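Local coordinates for protein mevalonate diphosphate decarboxylase (PDB 3LTO) that probably catalyses the ATP-dependent decarboxylation of mevalonate diphosphate to isopentenyl diphosphate in isoprenoid biosynthesis, at residues 121-124 / 125-129; 159-163 / 164-168; 206-209 / 210-213; 257-260 / 261-264; 265-268 / 269-273. All coordinates share one frame; numbering follows the deposited sequence.

Interaction 1: residues 121-124 / 125-129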
loop_
_atom_site.group_PDB
_atom_site.type_symbol
_atom_site.label_atom_id
_atom_site.label_comp_id
_atom_site.label_asym_id
_atom_site.label_seq_id
_atom_site.Cartn_x
_atom_site.Cartn_y
_atom_site.Cartn_z
ATOM N N ALA A 121 13.206 17.567 9.190
ATOM C CA ALA A 121 13.074 16.943 10.505
ATOM C C ALA A 121 13.764 15.584 10.510
ATOM O O ALA A 121 14.378 15.188 11.507
ATOM C CB ALA A 121 11.587 16.794 10.885
ATOM N N SER A 122 13.663 14.876 9.389
ATOM C CA SER A 122 14.286 13.570 9.264
ATOM C C SER A 122 15.788 13.700 9.440
ATOM O O SER A 122 16.409 12.897 10.134
ATOM C CB SER A 122 13.969 12.943 7.902
ATOM O OG SER A 122 12.633 12.483 7.874
ATOM N N ILE A 123 16.363 14.720 8.814
ATOM C CA ILE A 123 17.795 14.958 8.910
ATOM C C ILE A 123 18.131 15.355 10.340
ATOM O O ILE A 123 18.923 14.692 11.013
ATOM C CB ILE A 123 18.227 16.070 7.934
ATOM C CG1 ILE A 123 18.039 15.579 6.494
ATOM C CG2 ILE A 123 19.676 16.474 8.193
ATOM C CD1 ILE A 123 18.318 16.619 5.446
ATOM N N ALA A 124 17.502 16.427 10.805
ATOM C CA ALA A 124 17.712 16.928 12.156
ATOM C C ALA A 124 17.550 15.849 13.226
ATOM O O ALA A 124 18.425 15.662 14.063
ATOM C CB ALA A 124 16.744 18.063 12.432
ATOM N N LEU A 125 16.428 15.140 13.194
ATOM C CA LEU A 125 16.149 14.113 14.188
ATOM C C LEU A 125 17.070 12.905 14.098
ATOM O O LEU A 125 17.358 12.255 15.107
ATOM C CB LEU A 125 14.676 13.699 14.096
ATOM C CG LEU A 125 13.743 14.868 14.439
ATOM C CD1 LEU A 125 12.277 14.478 14.256
ATOM C CD2 LEU A 125 14.009 15.296 15.879
ATOM N N SER A 126 17.538 12.617 12.889
ATOM C CA SER A 126 18.456 11.514 12.654
ATOM C C SER A 126 19.792 11.794 13.363
ATOM O O SER A 126 20.303 10.952 14.101
ATOM C CB SER A 126 18.688 11.352 11.148
ATOM O OG SER A 126 19.542 10.260 10.872
ATOM N N GLU A 127 20.346 12.985 13.149
ATOM C CA GLU A 127 21.619 13.358 13.764
ATOM C C GLU A 127 21.517 13.576 15.278
ATOM O O GLU A 127 22.470 13.312 16.007
ATOM C CB GLU A 127 22.182 14.630 13.110
ATOM C CG GLU A 127 22.357 14.539 11.602
ATOM C CD GLU A 127 22.886 15.829 10.996
ATOM O OE1 GLU A 127 22.855 16.859 11.695
ATOM O OE2 GLU A 127 23.324 15.818 9.822
ATOM N N LEU A 128 20.371 14.058 15.747
ATOM C CA LEU A 128 20.182 14.308 17.172
ATOM C C LEU A 128 19.997 13.047 18.004
ATOM O O LEU A 128 20.416 12.991 19.158
ATOM C CB LEU A 128 18.978 15.224 17.398
ATOM C CG LEU A 128 19.233 16.720 17.193
ATOM C CD1 LEU A 128 17.916 17.481 17.137
ATOM C CD2 LEU A 128 20.120 17.232 18.326
ATOM N N THR A 129 19.374 12.036 17.417
ATOM C CA THR A 129 19.117 10.791 18.125
ATOM C C THR A 129 20.092 9.680 17.748
ATOM O O THR A 129 20.090 8.614 18.358
ATOM C CB THR A 129 17.693 10.296 17.834
ATOM O OG1 THR A 129 17.551 10.071 16.425
ATOM C CG2 THR A 129 16.672 11.328 18.283
#

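Interaction 2: residues 159-163 / 164-168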
loop_
_atom_site.group_PDB
_atom_site.type_symbol
_atom_site.label_atom_id
_atom_site.label_comp_id
_atom_site.label_asym_id
_atom_site.label_seq_id
_atom_site.Cartn_x
_atom_site.Cartn_y
_atom_site.Cartn_z
ATOM N N ALA A 159 4.895 11.059 -10.464
ATOM C CA ALA A 159 4.627 10.247 -9.283
ATOM C C ALA A 159 3.252 9.608 -9.340
ATOM O O ALA A 159 2.264 10.275 -9.623
ATOM C CB ALA A 159 4.744 11.095 -8.025
ATOM N N LEU A 160 3.196 8.310 -9.072
ATOM C CA LEU A 160 1.932 7.597 -9.065
ATOM C C LEU A 160 1.717 7.065 -7.663
ATOM O O LEU A 160 2.561 6.359 -7.119
ATOM C CB LEU A 160 1.940 6.437 -10.061
ATOM C CG LEU A 160 0.659 5.589 -10.064
ATOM C CD1 LEU A 160 -0.506 6.428 -10.552
ATOM C CD2 LEU A 160 0.841 4.366 -10.953
ATOM N N TRP A 161 0.581 7.428 -7.081
ATOM C CA TRP A 161 0.220 7.017 -5.733
ATOM C C TRP A 161 -0.980 6.079 -5.829
ATOM O O TRP A 161 -2.047 6.461 -6.311
ATOM C CB TRP A 161 -0.104 8.272 -4.908
ATOM C CG TRP A 161 -0.590 8.055 -3.498
ATOM C CD1 TRP A 161 -0.494 6.918 -2.755
ATOM C CD2 TRP A 161 -1.227 9.027 -2.662
ATOM N NE1 TRP A 161 -1.036 7.116 -1.503
ATOM C CE2 TRP A 161 -1.491 8.404 -1.418
ATOM C CE3 TRP A 161 -1.602 10.368 -2.840
ATOM C CZ2 TRP A 161 -2.116 9.075 -0.357
ATOM C CZ3 TRP A 161 -2.225 11.037 -1.790
ATOM C CH2 TRP A 161 -2.474 10.388 -0.561
ATOM N N THR A 162 -0.784 4.839 -5.400
ATOM C CA THR A 162 -1.839 3.835 -5.416
ATOM C C THR A 162 -1.783 3.112 -4.086
ATOM O O THR A 162 -0.735 2.606 -3.706
ATOM C CB THR A 162 -1.626 2.804 -6.537
ATOM O OG1 THR A 162 -1.798 3.430 -7.812
ATOM C CG2 THR A 162 -2.620 1.666 -6.402
ATOM N N GLY A 163 -2.905 3.060 -3.378
ATOM C CA GLY A 163 -2.915 2.395 -2.090
ATOM C C GLY A 163 -1.964 3.095 -1.138
ATOM O O GLY A 163 -2.000 4.323 -1.010
ATOM N N ASP A 164 -1.103 2.334 -0.469
ATOM C CA ASP A 164 -0.162 2.952 0.459
ATOM C C ASP A 164 1.238 3.039 -0.129
ATOM O O ASP A 164 2.216 3.204 0.603
ATOM C CB ASP A 164 -0.120 2.199 1.800
ATOM C CG ASP A 164 0.349 0.766 1.657
ATOM O OD1 ASP A 164 1.315 0.530 0.902
ATOM O OD2 ASP A 164 -0.235 -0.122 2.314
ATOM N N LYS A 165 1.328 2.936 -1.454
ATOM C CA LYS A 165 2.614 3.018 -2.133
ATOM C C LYS A 165 2.664 4.173 -3.126
ATOM O O LYS A 165 1.714 4.413 -3.872
ATOM C CB LYS A 165 2.917 1.713 -2.872
ATOM C CG LYS A 165 4.275 1.703 -3.563
ATOM C CD LYS A 165 4.378 0.593 -4.596
ATOM C CE LYS A 165 5.698 0.665 -5.349
ATOM N NZ LYS A 165 5.750 -0.328 -6.456
ATOM N N VAL A 166 3.781 4.892 -3.120
ATOM C CA VAL A 166 3.989 6.007 -4.031
ATOM C C VAL A 166 5.321 5.769 -4.722
ATOM O O VAL A 166 6.295 5.388 -4.086
ATOM C CB VAL A 166 4.062 7.358 -3.287
ATOM C CG1 VAL A 166 4.243 8.489 -4.290
ATOM C CG2 VAL A 166 2.810 7.568 -2.465
ATOM N N SER A 167 5.366 5.996 -6.026
ATOM C CA SER A 167 6.600 5.789 -6.768
ATOM C C SER A 167 6.701 6.680 -7.983
ATOM O O SER A 167 5.713 7.256 -8.437
ATOM C CB SER A 167 6.704 4.337 -7.240
ATOM O OG SER A 167 6.784 3.441 -6.149
ATOM N N ALA A 168 7.914 6.785 -8.505
ATOM C CA ALA A 168 8.141 7.560 -9.706
ATOM C C ALA A 168 7.727 6.617 -10.831
ATOM O O ALA A 168 8.081 5.437 -10.812
ATOM C CB ALA A 168 9.615 7.913 -9.827
#

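Interaction 3: residues 206-209 / 210-213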
loop_
_atom_site.group_PDB
_atom_site.type_symbol
_atom_site.label_atom_id
_atom_site.label_comp_id
_atom_site.label_asym_id
_atom_site.label_seq_id
_atom_site.Cartn_x
_atom_site.Cartn_y
_atom_site.Cartn_z
ATOM N N GLU A 206 -19.948 10.099 -4.381
ATOM C CA GLU A 206 -19.967 8.653 -4.181
ATOM C C GLU A 206 -19.297 7.869 -5.309
ATOM O O GLU A 206 -18.613 6.873 -5.059
ATOM C CB GLU A 206 -21.421 8.195 -4.046
ATOM C CG GLU A 206 -22.290 8.694 -5.216
ATOM C CD GLU A 206 -23.766 8.407 -5.027
ATOM O OE1 GLU A 206 -24.141 7.215 -5.033
ATOM O OE2 GLU A 206 -24.547 9.375 -4.862
ATOM N N THR A 207 -19.508 8.320 -6.541
ATOM C CA THR A 207 -18.962 7.667 -7.729
ATOM C C THR A 207 -17.691 8.320 -8.293
ATOM O O THR A 207 -17.194 7.925 -9.353
ATOM C CB THR A 207 -20.015 7.660 -8.846
ATOM O OG1 THR A 207 -20.433 9.009 -9.103
ATOM C CG2 THR A 207 -21.242 6.818 -8.431
ATOM N N ARG A 208 -17.177 9.317 -7.580
ATOM C CA ARG A 208 -15.984 10.057 -7.994
ATOM C C ARG A 208 -14.706 9.222 -8.215
ATOM O O ARG A 208 -13.986 9.420 -9.202
ATOM C CB ARG A 208 -15.739 11.184 -6.978
ATOM C CG ARG A 208 -14.382 11.846 -7.034
ATOM C CD ARG A 208 -14.023 12.365 -8.415
ATOM N NE ARG A 208 -12.578 12.555 -8.484
ATOM C CZ ARG A 208 -11.863 12.591 -9.603
ATOM N NH1 ARG A 208 -12.451 12.455 -10.787
ATOM N NH2 ARG A 208 -10.547 12.733 -9.527
ATOM N N SER A 209 -14.426 8.285 -7.317
ATOM C CA SER A 209 -13.235 7.459 -7.449
ATOM C C SER A 209 -13.316 6.513 -8.643
ATOM O O SER A 209 -12.304 6.222 -9.277
ATOM C CB SER A 209 -12.989 6.675 -6.159
ATOM O OG SER A 209 -12.704 7.561 -5.087
ATOM N N GLU A 210 -14.513 6.026 -8.955
ATOM C CA GLU A 210 -14.669 5.138 -10.106
ATOM C C GLU A 210 -14.252 5.883 -11.366
ATOM O O GLU A 210 -13.540 5.343 -12.210
ATOM C CB GLU A 210 -16.121 4.678 -10.249
ATOM C CG GLU A 210 -16.520 3.544 -9.324
ATOM C CD GLU A 210 -18.005 3.548 -9.010
ATOM O OE1 GLU A 210 -18.818 3.735 -9.940
ATOM O OE2 GLU A 210 -18.361 3.360 -7.830
ATOM N N ARG A 211 -14.705 7.126 -11.493
ATOM C CA ARG A 211 -14.363 7.937 -12.658
ATOM C C ARG A 211 -12.861 8.241 -12.714
ATOM O O ARG A 211 -12.248 8.202 -13.787
ATOM C CB ARG A 211 -15.156 9.252 -12.646
ATOM C CG ARG A 211 -16.661 9.077 -12.814
ATOM C CD ARG A 211 -17.342 10.405 -13.145
ATOM N NE ARG A 211 -17.254 11.369 -12.049
ATOM C CZ ARG A 211 -17.942 11.285 -10.914
ATOM N NH1 ARG A 211 -18.774 10.277 -10.723
ATOM N NH2 ARG A 211 -17.808 12.218 -9.978
ATOM N N ALA A 212 -12.274 8.540 -11.556
ATOM C CA ALA A 212 -10.848 8.849 -11.472
ATOM C C ALA A 212 -9.994 7.669 -11.928
ATOM O O ALA A 212 -8.981 7.850 -12.611
ATOM C CB ALA A 212 -10.477 9.232 -10.040
ATOM N N GLU A 213 -10.391 6.463 -11.532
ATOM C CA GLU A 213 -9.654 5.262 -11.912
ATOM C C GLU A 213 -9.815 5.033 -13.407
ATOM O O GLU A 213 -8.857 4.678 -14.095
ATOM C CB GLU A 213 -10.170 4.041 -11.142
ATOM C CG GLU A 213 -9.776 3.990 -9.666
ATOM C CD GLU A 213 -8.267 3.882 -9.451
ATOM O OE1 GLU A 213 -7.584 3.261 -10.292
ATOM O OE2 GLU A 213 -7.766 4.401 -8.431
HETATM O O HOH W 1 -16.144 5.904 -6.604
#

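Interaction 4: residues 257-260 / 261-264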
loop_
_atom_site.group_PDB
_atom_site.type_symbol
_atom_site.label_atom_id
_atom_site.label_comp_id
_atom_site.label_asym_id
_atom_site.label_seq_id
_atom_site.Cartn_x
_atom_site.Cartn_y
_atom_site.Cartn_z
ATOM N N THR A 257 -15.130 31.085 -12.454
ATOM C CA THR A 257 -16.036 32.206 -12.650
ATOM C C THR A 257 -16.129 32.453 -14.141
ATOM O O THR A 257 -15.493 31.752 -14.930
ATOM C CB THR A 257 -15.501 33.502 -12.022
ATOM O OG1 THR A 257 -14.358 33.943 -12.771
ATOM C CG2 THR A 257 -15.116 33.282 -10.562
ATOM N N ASP A 258 -16.906 33.464 -14.519
ATOM C CA ASP A 258 -17.058 33.820 -15.919
ATOM C C ASP A 258 -15.689 34.185 -16.481
ATOM O O ASP A 258 -15.396 33.935 -17.649
ATOM C CB ASP A 258 -18.038 34.993 -16.067
ATOM C CG ASP A 258 -17.616 36.217 -15.274
ATOM O OD1 ASP A 258 -17.096 36.059 -14.148
ATOM O OD2 ASP A 258 -17.817 37.344 -15.776
ATOM N N ASN A 259 -14.839 34.764 -15.642
ATOM C CA ASN A 259 -13.508 35.133 -16.097
ATOM C C ASN A 259 -12.738 33.859 -16.459
ATOM O O ASN A 259 -12.093 33.778 -17.509
ATOM C CB ASN A 259 -12.785 35.928 -15.012
ATOM C CG ASN A 259 -11.463 36.490 -15.489
ATOM O OD1 ASN A 259 -11.324 36.871 -16.647
ATOM N ND2 ASN A 259 -10.488 36.559 -14.594
ATOM N N THR A 260 -12.832 32.855 -15.597
ATOM C CA THR A 260 -12.164 31.580 -15.822
ATOM C C THR A 260 -12.687 30.928 -17.094
ATOM O O THR A 260 -11.913 30.456 -17.928
ATOM C CB THR A 260 -12.419 30.607 -14.659
ATOM O OG1 THR A 260 -12.337 31.317 -13.416
ATOM C CG2 THR A 260 -11.387 29.476 -14.671
ATOM N N LEU A 261 -14.008 30.905 -17.240
ATOM C CA LEU A 261 -14.633 30.294 -18.406
ATOM C C LEU A 261 -14.190 30.939 -19.717
ATOM O O LEU A 261 -14.045 30.264 -20.734
ATOM C CB LEU A 261 -16.162 30.353 -18.272
ATOM C CG LEU A 261 -16.742 29.570 -17.085
ATOM C CD1 LEU A 261 -18.227 29.838 -16.960
ATOM C CD2 LEU A 261 -16.480 28.066 -17.279
ATOM N N HIS A 262 -13.962 32.243 -19.690
ATOM C CA HIS A 262 -13.526 32.940 -20.885
ATOM C C HIS A 262 -12.205 32.357 -21.356
ATOM O O HIS A 262 -12.070 31.984 -22.516
ATOM C CB HIS A 262 -13.366 34.444 -20.607
ATOM C CG HIS A 262 -14.650 35.127 -20.249
ATOM N ND1 HIS A 262 -14.696 36.300 -19.526
ATOM C CD2 HIS A 262 -15.938 34.799 -20.517
ATOM C CE1 HIS A 262 -15.956 36.666 -19.365
ATOM N NE2 HIS A 262 -16.729 35.772 -19.956
ATOM N N ILE A 263 -11.241 32.241 -20.449
ATOM C CA ILE A 263 -9.936 31.725 -20.834
ATOM C C ILE A 263 -9.949 30.224 -21.136
ATOM O O ILE A 263 -9.203 29.756 -21.991
ATOM C CB ILE A 263 -8.859 32.082 -19.767
ATOM C CG1 ILE A 263 -7.468 31.752 -20.308
ATOM C CG2 ILE A 263 -9.121 31.340 -18.463
ATOM C CD1 ILE A 263 -7.175 32.386 -21.677
ATOM N N LEU A 264 -10.799 29.464 -20.450
ATOM C CA LEU A 264 -10.883 28.031 -20.730
ATOM C C LEU A 264 -11.446 27.861 -22.145
ATOM O O LEU A 264 -10.960 27.045 -22.920
ATOM C CB LEU A 264 -11.788 27.320 -19.716
ATOM C CG LEU A 264 -11.250 27.230 -18.287
ATOM C CD1 LEU A 264 -12.217 26.446 -17.416
ATOM C CD2 LEU A 264 -9.885 26.557 -18.309
#

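Interaction 5: residues 265-268 / 269-273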
loop_
_atom_site.group_PDB
_atom_site.type_symbol
_atom_site.label_atom_id
_atom_site.label_comp_id
_atom_site.label_asym_id
_atom_site.label_seq_id
_atom_site.Cartn_x
_atom_site.Cartn_y
_atom_site.Cartn_z
ATOM N N SER A 265 -12.467 28.649 -22.468
ATOM C CA SER A 265 -13.090 28.618 -23.787
ATOM C C SER A 265 -12.064 28.999 -24.848
ATOM O O SER A 265 -12.028 28.418 -25.931
ATOM C CB SER A 265 -14.261 29.602 -23.837
ATOM O OG SER A 265 -14.822 29.669 -25.134
ATOM N N VAL A 266 -11.229 29.981 -24.532
ATOM C CA VAL A 266 -10.204 30.413 -25.466
ATOM C C VAL A 266 -9.215 29.278 -25.727
ATOM O O VAL A 266 -8.816 29.036 -26.865
ATOM C CB VAL A 266 -9.456 31.657 -24.927
ATOM C CG1 VAL A 266 -8.163 31.878 -25.693
ATOM C CG2 VAL A 266 -10.348 32.890 -25.067
ATOM N N ILE A 267 -8.829 28.568 -24.677
ATOM C CA ILE A 267 -7.892 27.465 -24.838
ATOM C C ILE A 267 -8.480 26.388 -25.754
ATOM O O ILE A 267 -7.775 25.836 -26.595
ATOM C CB ILE A 267 -7.510 26.850 -23.462
ATOM C CG1 ILE A 267 -6.664 27.853 -22.674
ATOM C CG2 ILE A 267 -6.735 25.563 -23.657
ATOM C CD1 ILE A 267 -6.484 27.503 -21.211
ATOM N N GLU A 268 -9.769 26.099 -25.600
ATOM C CA GLU A 268 -10.418 25.094 -26.433
ATOM C C GLU A 268 -10.373 25.525 -27.892
ATOM O O GLU A 268 -9.988 24.749 -28.764
ATOM C CB GLU A 268 -11.872 24.896 -26.015
ATOM C CG GLU A 268 -12.062 24.327 -24.646
ATOM C CD GLU A 268 -13.523 24.070 -24.332
ATOM O OE1 GLU A 268 -14.310 25.038 -24.293
ATOM O OE2 GLU A 268 -13.884 22.896 -24.129
ATOM N N LYS A 269 -10.778 26.766 -28.151
ATOM C CA LYS A 269 -10.774 27.292 -29.509
ATOM C C LYS A 269 -9.350 27.267 -30.053
ATOM O O LYS A 269 -9.137 26.964 -31.223
ATOM C CB LYS A 269 -11.317 28.727 -29.537
ATOM C CG LYS A 269 -12.817 28.855 -29.293
ATOM C CD LYS A 269 -13.230 30.327 -29.222
ATOM C CE LYS A 269 -14.726 30.508 -28.985
ATOM N NZ LYS A 269 -15.544 30.051 -30.148
ATOM N N PHE A 270 -8.377 27.594 -29.201
ATOM C CA PHE A 270 -6.975 27.585 -29.617
ATOM C C PHE A 270 -6.611 26.177 -30.081
ATOM O O PHE A 270 -6.003 26.010 -31.132
ATOM C CB PHE A 270 -6.054 27.994 -28.462
ATOM C CG PHE A 270 -4.604 28.104 -28.855
ATOM C CD1 PHE A 270 -4.133 29.231 -29.531
ATOM C CD2 PHE A 270 -3.708 27.076 -28.563
ATOM C CE1 PHE A 270 -2.791 29.336 -29.910
ATOM C CE2 PHE A 270 -2.364 27.174 -28.939
ATOM C CZ PHE A 270 -1.908 28.306 -29.611
ATOM N N TRP A 271 -7.000 25.177 -29.290
ATOM C CA TRP A 271 -6.735 23.769 -29.596
ATOM C C TRP A 271 -7.376 23.331 -30.918
ATOM O O TRP A 271 -6.770 22.583 -31.688
ATOM C CB TRP A 271 -7.271 22.859 -28.476
ATOM C CG TRP A 271 -6.222 22.279 -27.542
ATOM C CD1 TRP A 271 -5.877 22.744 -26.305
ATOM C CD2 TRP A 271 -5.414 21.113 -27.771
ATOM N NE1 TRP A 271 -4.912 21.939 -25.747
ATOM C CE2 TRP A 271 -4.609 20.931 -26.623
ATOM C CE3 TRP A 271 -5.295 20.205 -28.832
ATOM C CZ2 TRP A 271 -3.692 19.872 -26.507
ATOM C CZ3 TRP A 271 -4.379 19.147 -28.716
ATOM C CH2 TRP A 271 -3.593 18.993 -27.561
ATOM N N ASN A 272 -8.603 23.783 -31.169
ATOM C CA ASN A 272 -9.314 23.424 -32.395
ATOM C C ASN A 272 -8.625 24.027 -33.607
ATOM O O ASN A 272 -8.486 23.386 -34.648
ATOM C CB ASN A 272 -10.760 23.923 -32.344
ATOM C CG ASN A 272 -11.545 23.317 -31.201
ATOM O OD1 ASN A 272 -11.566 22.101 -31.020
ATOM N ND2 ASN A 272 -12.208 24.165 -30.426
ATOM N N GLU A 273 -8.198 25.271 -33.447
ATOM C CA GLU A 273 -7.524 26.026 -34.490
ATOM C C GLU A 273 -6.137 25.473 -34.820
ATOM O O GLU A 273 -5.833 25.211 -35.979
ATOM C CB GLU A 273 -7.394 27.489 -34.049
ATOM C CG GLU A 273 -6.742 28.404 -35.076
ATOM C CD GLU A 273 -6.115 29.641 -34.449
ATOM O OE1 GLU A 273 -6.775 30.305 -33.620
ATOM O OE2 GLU A 273 -4.956 29.956 -34.790
#

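Interaction 1: residues 121-124 / 125-129
Leu125 swings its CG beside its own backbone N (chi1 -64°), which aims CD1 back along the helix at the methyl of Ala121, with CD1 and CB 4.1 Å apart. Ile123 puts CG2 anti to the backbone N, and the extended Glu127 runs alongside it in the same direction, so that Ile123 CG2 and Glu127 OE2 come within 4.0 Å. The carboxylate has a polar partner as well: Glu127 OE1 accepts a hydrogen bond from the indole NE1 of Trp3. Each pair spans one helical turn (i to i+4), in the last turns of helix 110-129 of the N-terminal domain. The backbone ladder includes Leu125 N to Ala121 O at 2.7 Å and a straight bond from Glu127 N to Ile123 O at 3.1 Å, N-H...O angle 168°. Small Ala121 and Ala124 suit the buried side, where Leu45 of strand 31-47 packs against both; Leu80 and Leu83 of helix 71-87 also meet Ala121, and Phe87 meets Leu125. Serine suits two turns of this helix because its short hydroxyl reaches main-chain carbonyls: Ser122 OG bonds to Thr118 O, and Ser126 OG to Lys131 O just beyond the helix.

Interaction 2: residues 159-163 / 164-168
A tight beta hairpin brings Trp161 against Val166, its two antiparallel strands, 159-162 and 165-168, joined by a type II' turn from Thr162 to Lys165. Gly163 stands at the first inner corner of the turn with phi 62° and psi -131°, a backbone shape that a residue without a side chain adopts easily. Thr162 and Lys165 close the turn as a hydrogen-bonded pair: Thr162 N donates to Lys165 O at 3.0 Å, and Lys165 N returns a bond to Thr162 O at 3.1 Å. Leu160 and Ser167 repeat the pattern, with Leu160 N to Ser167 O at 2.8 Å. Between them, Trp161 and Val166 form a non-hydrogen-bonded pair. Trp161 holds CG anti to its backbone N (chi1 176°), which stands the indole up from the sheet with its CD1 edge beside Val166; there Val166 CG2 lies over one ring face, 3.4 Å from Trp161 CD1. Lys165 O lies at the indole edge, near its plane, 3.5 Å from the same CD1. A weak hydrogen bond from Trp161 NE1 to Gly163 O, 3.0 Å, links the ring to the turn. Tyr16 meets the buried indole, and a sulfate ion lies about 5 Å from its side chain. Asp313 of the second subunit accepts a hydrogen bond from Asp164 N. Strand 159-162 pairs with strand 31-47, placing this hairpin with a two-residue type II' loop at the margin of the N-terminal domain's mixed sheet.

Interaction 3: residues 206-209 / 210-213
The guanidinium of Arg211 has the backbone CA of Arg208 over one face, 3.3 Å above its plane, and Thr207 OG1 at its edge. That hydroxyl lies in the plane and accepts from Arg211 NH1 at a short 2.6 Å, the N-H...O angle being 136°. The Arg208 guanidinium, turned 51° from the other, carries Ala212 CB over one face, offset toward the rim, with Arg208 NH2 and Ala212 CB 3.5 Å apart; alanine suits this place because its small methyl lets the planar group come close. A bend at chi3 (-65°) curls Arg211 back toward the start of the helix and so delivers NH1 to the threonine. The two arginines gather round acids of helix 228-247: Arg211 NE and Arg208 NH1 both form salt bridges to Asp241, and Arg208 NH2 forms one to Glu238. Asp241, shared by both, probably offsets their like charges. Ala212 N bonds to Arg208 O at 3.0 Å, whereas the bond from Arg211 N to Thr207 O, at 3.4 Å, is weak. A water bridges Glu206 O and Glu210 N. Thr207 occupies the N-cap position without a capping bond from its side chain; the contact is the N-terminal start of helix 208-224, whose two arginines anchor it to helix 228-247.

Interaction 4: residues 257-260 / 261-264
Among the main-chain bonds, Leu261 N donates to Thr257 O at 2.9 Å and Leu264 N to Thr260 O at 2.9 Å. His262 N reaches Asp258 O at 3.0 Å, while the bond from Ile263 N to Asn259 O is weak; Tyr312 OH also bonds to Asn259 O. The side-chain bonds form a capping box at the start of helix 258-274. Thr257, the N-cap residue, gives its backbone N to Thr260 OG1 at 3.0 Å, and its own OG1 accepts a weak bond from Asn259 N. Threonine suits both corners: each hydroxyl sits on CB, short enough to turn back to the main chain and meet amides that lack a preceding helical carbonyl. Thr260 OG1 lies beside its backbone N (chi1 -41°), facing Thr257; the same torsion sends Thr260 CG2 toward Leu264 CD1, 4.2 Å away. The flat-group contact belongs to His262: the Asp258 carbonyl points its oxygen at one face of the ring, Asp258 O lying 3.0 Å from His262 CG, without a hydrogen bond to either ring nitrogen. Asp258 and His262 point the same way, but their carboxylate and ring planes are 67° apart and Asp258 OD2 stays 4.6 Å from His262 NE2. Apolar packing covers the inner side: Ile263 meets Phe303 and Leu308 of helix 297-308, and Val288 of strand 288-292 touches both Thr260 and Leu264.

Interaction 5: residues 265-268 / 269-273
Trp271 begins with CB 3.3 Å from Glu268 O, one turn back along the helix. Its CG moves on past Ile267 O, and CD1 then meets two parts of the same isoleucine: Ile267 O lies in the plane of the indole, at its edge, 3.6 Å from Trp271 CD1, and the Ile267 CG2 methyl is 4.0 Å from that carbon. Chi1 of -104°, off a staggered position, sends the indole outward from the helix, with CD1 staying close to Ile267. At the polar corner, Trp271 NE1 donates to Pro278 O beyond the helix, and the indole stacks on Tyr232 of helix 228-247, a good use for a large flat residue that still carries one N-H. The carbonyl of Ile267 also accepts the backbone bond from Trp271 N at 2.9 Å. On the outward side, Lys269 lays its aliphatic chain along Ser265, with Lys269 CE 3.9 Å from Ser265 OG. Phe270, buried, meets Phe303 of helix 297-308 edge-to-face. These i to i+4 contacts are those of an alpha-helix; with Ile267, Phe270 and Trp271 buried and Lys269 exposed, helix 258-274 is amphipathic, its apolar side covered by helices 228-247 and 297-308 of the C-terminal domain.

In the fold
All five contacts are local and follow one another along the chain, without nesting or crossing. Interaction 1 ends helix 110-129 of the N-terminal domain, and interaction 2 closes a tight hairpin loop farther along, on the mixed sheet of the same domain. The chain then enters the C-terminal domain, where interaction 3 starts helix 208-224; its nearest atoms come within about 6 Å of interaction 2, and Ser30 bonds to Thr162 in one and Glu213 in the other, tying the domains together. Interactions 4 and 5 are successive stretches of helix 258-274, their centres about 13 Å apart, whereas the centres of interactions 1 and 5 are about 51 Å apart.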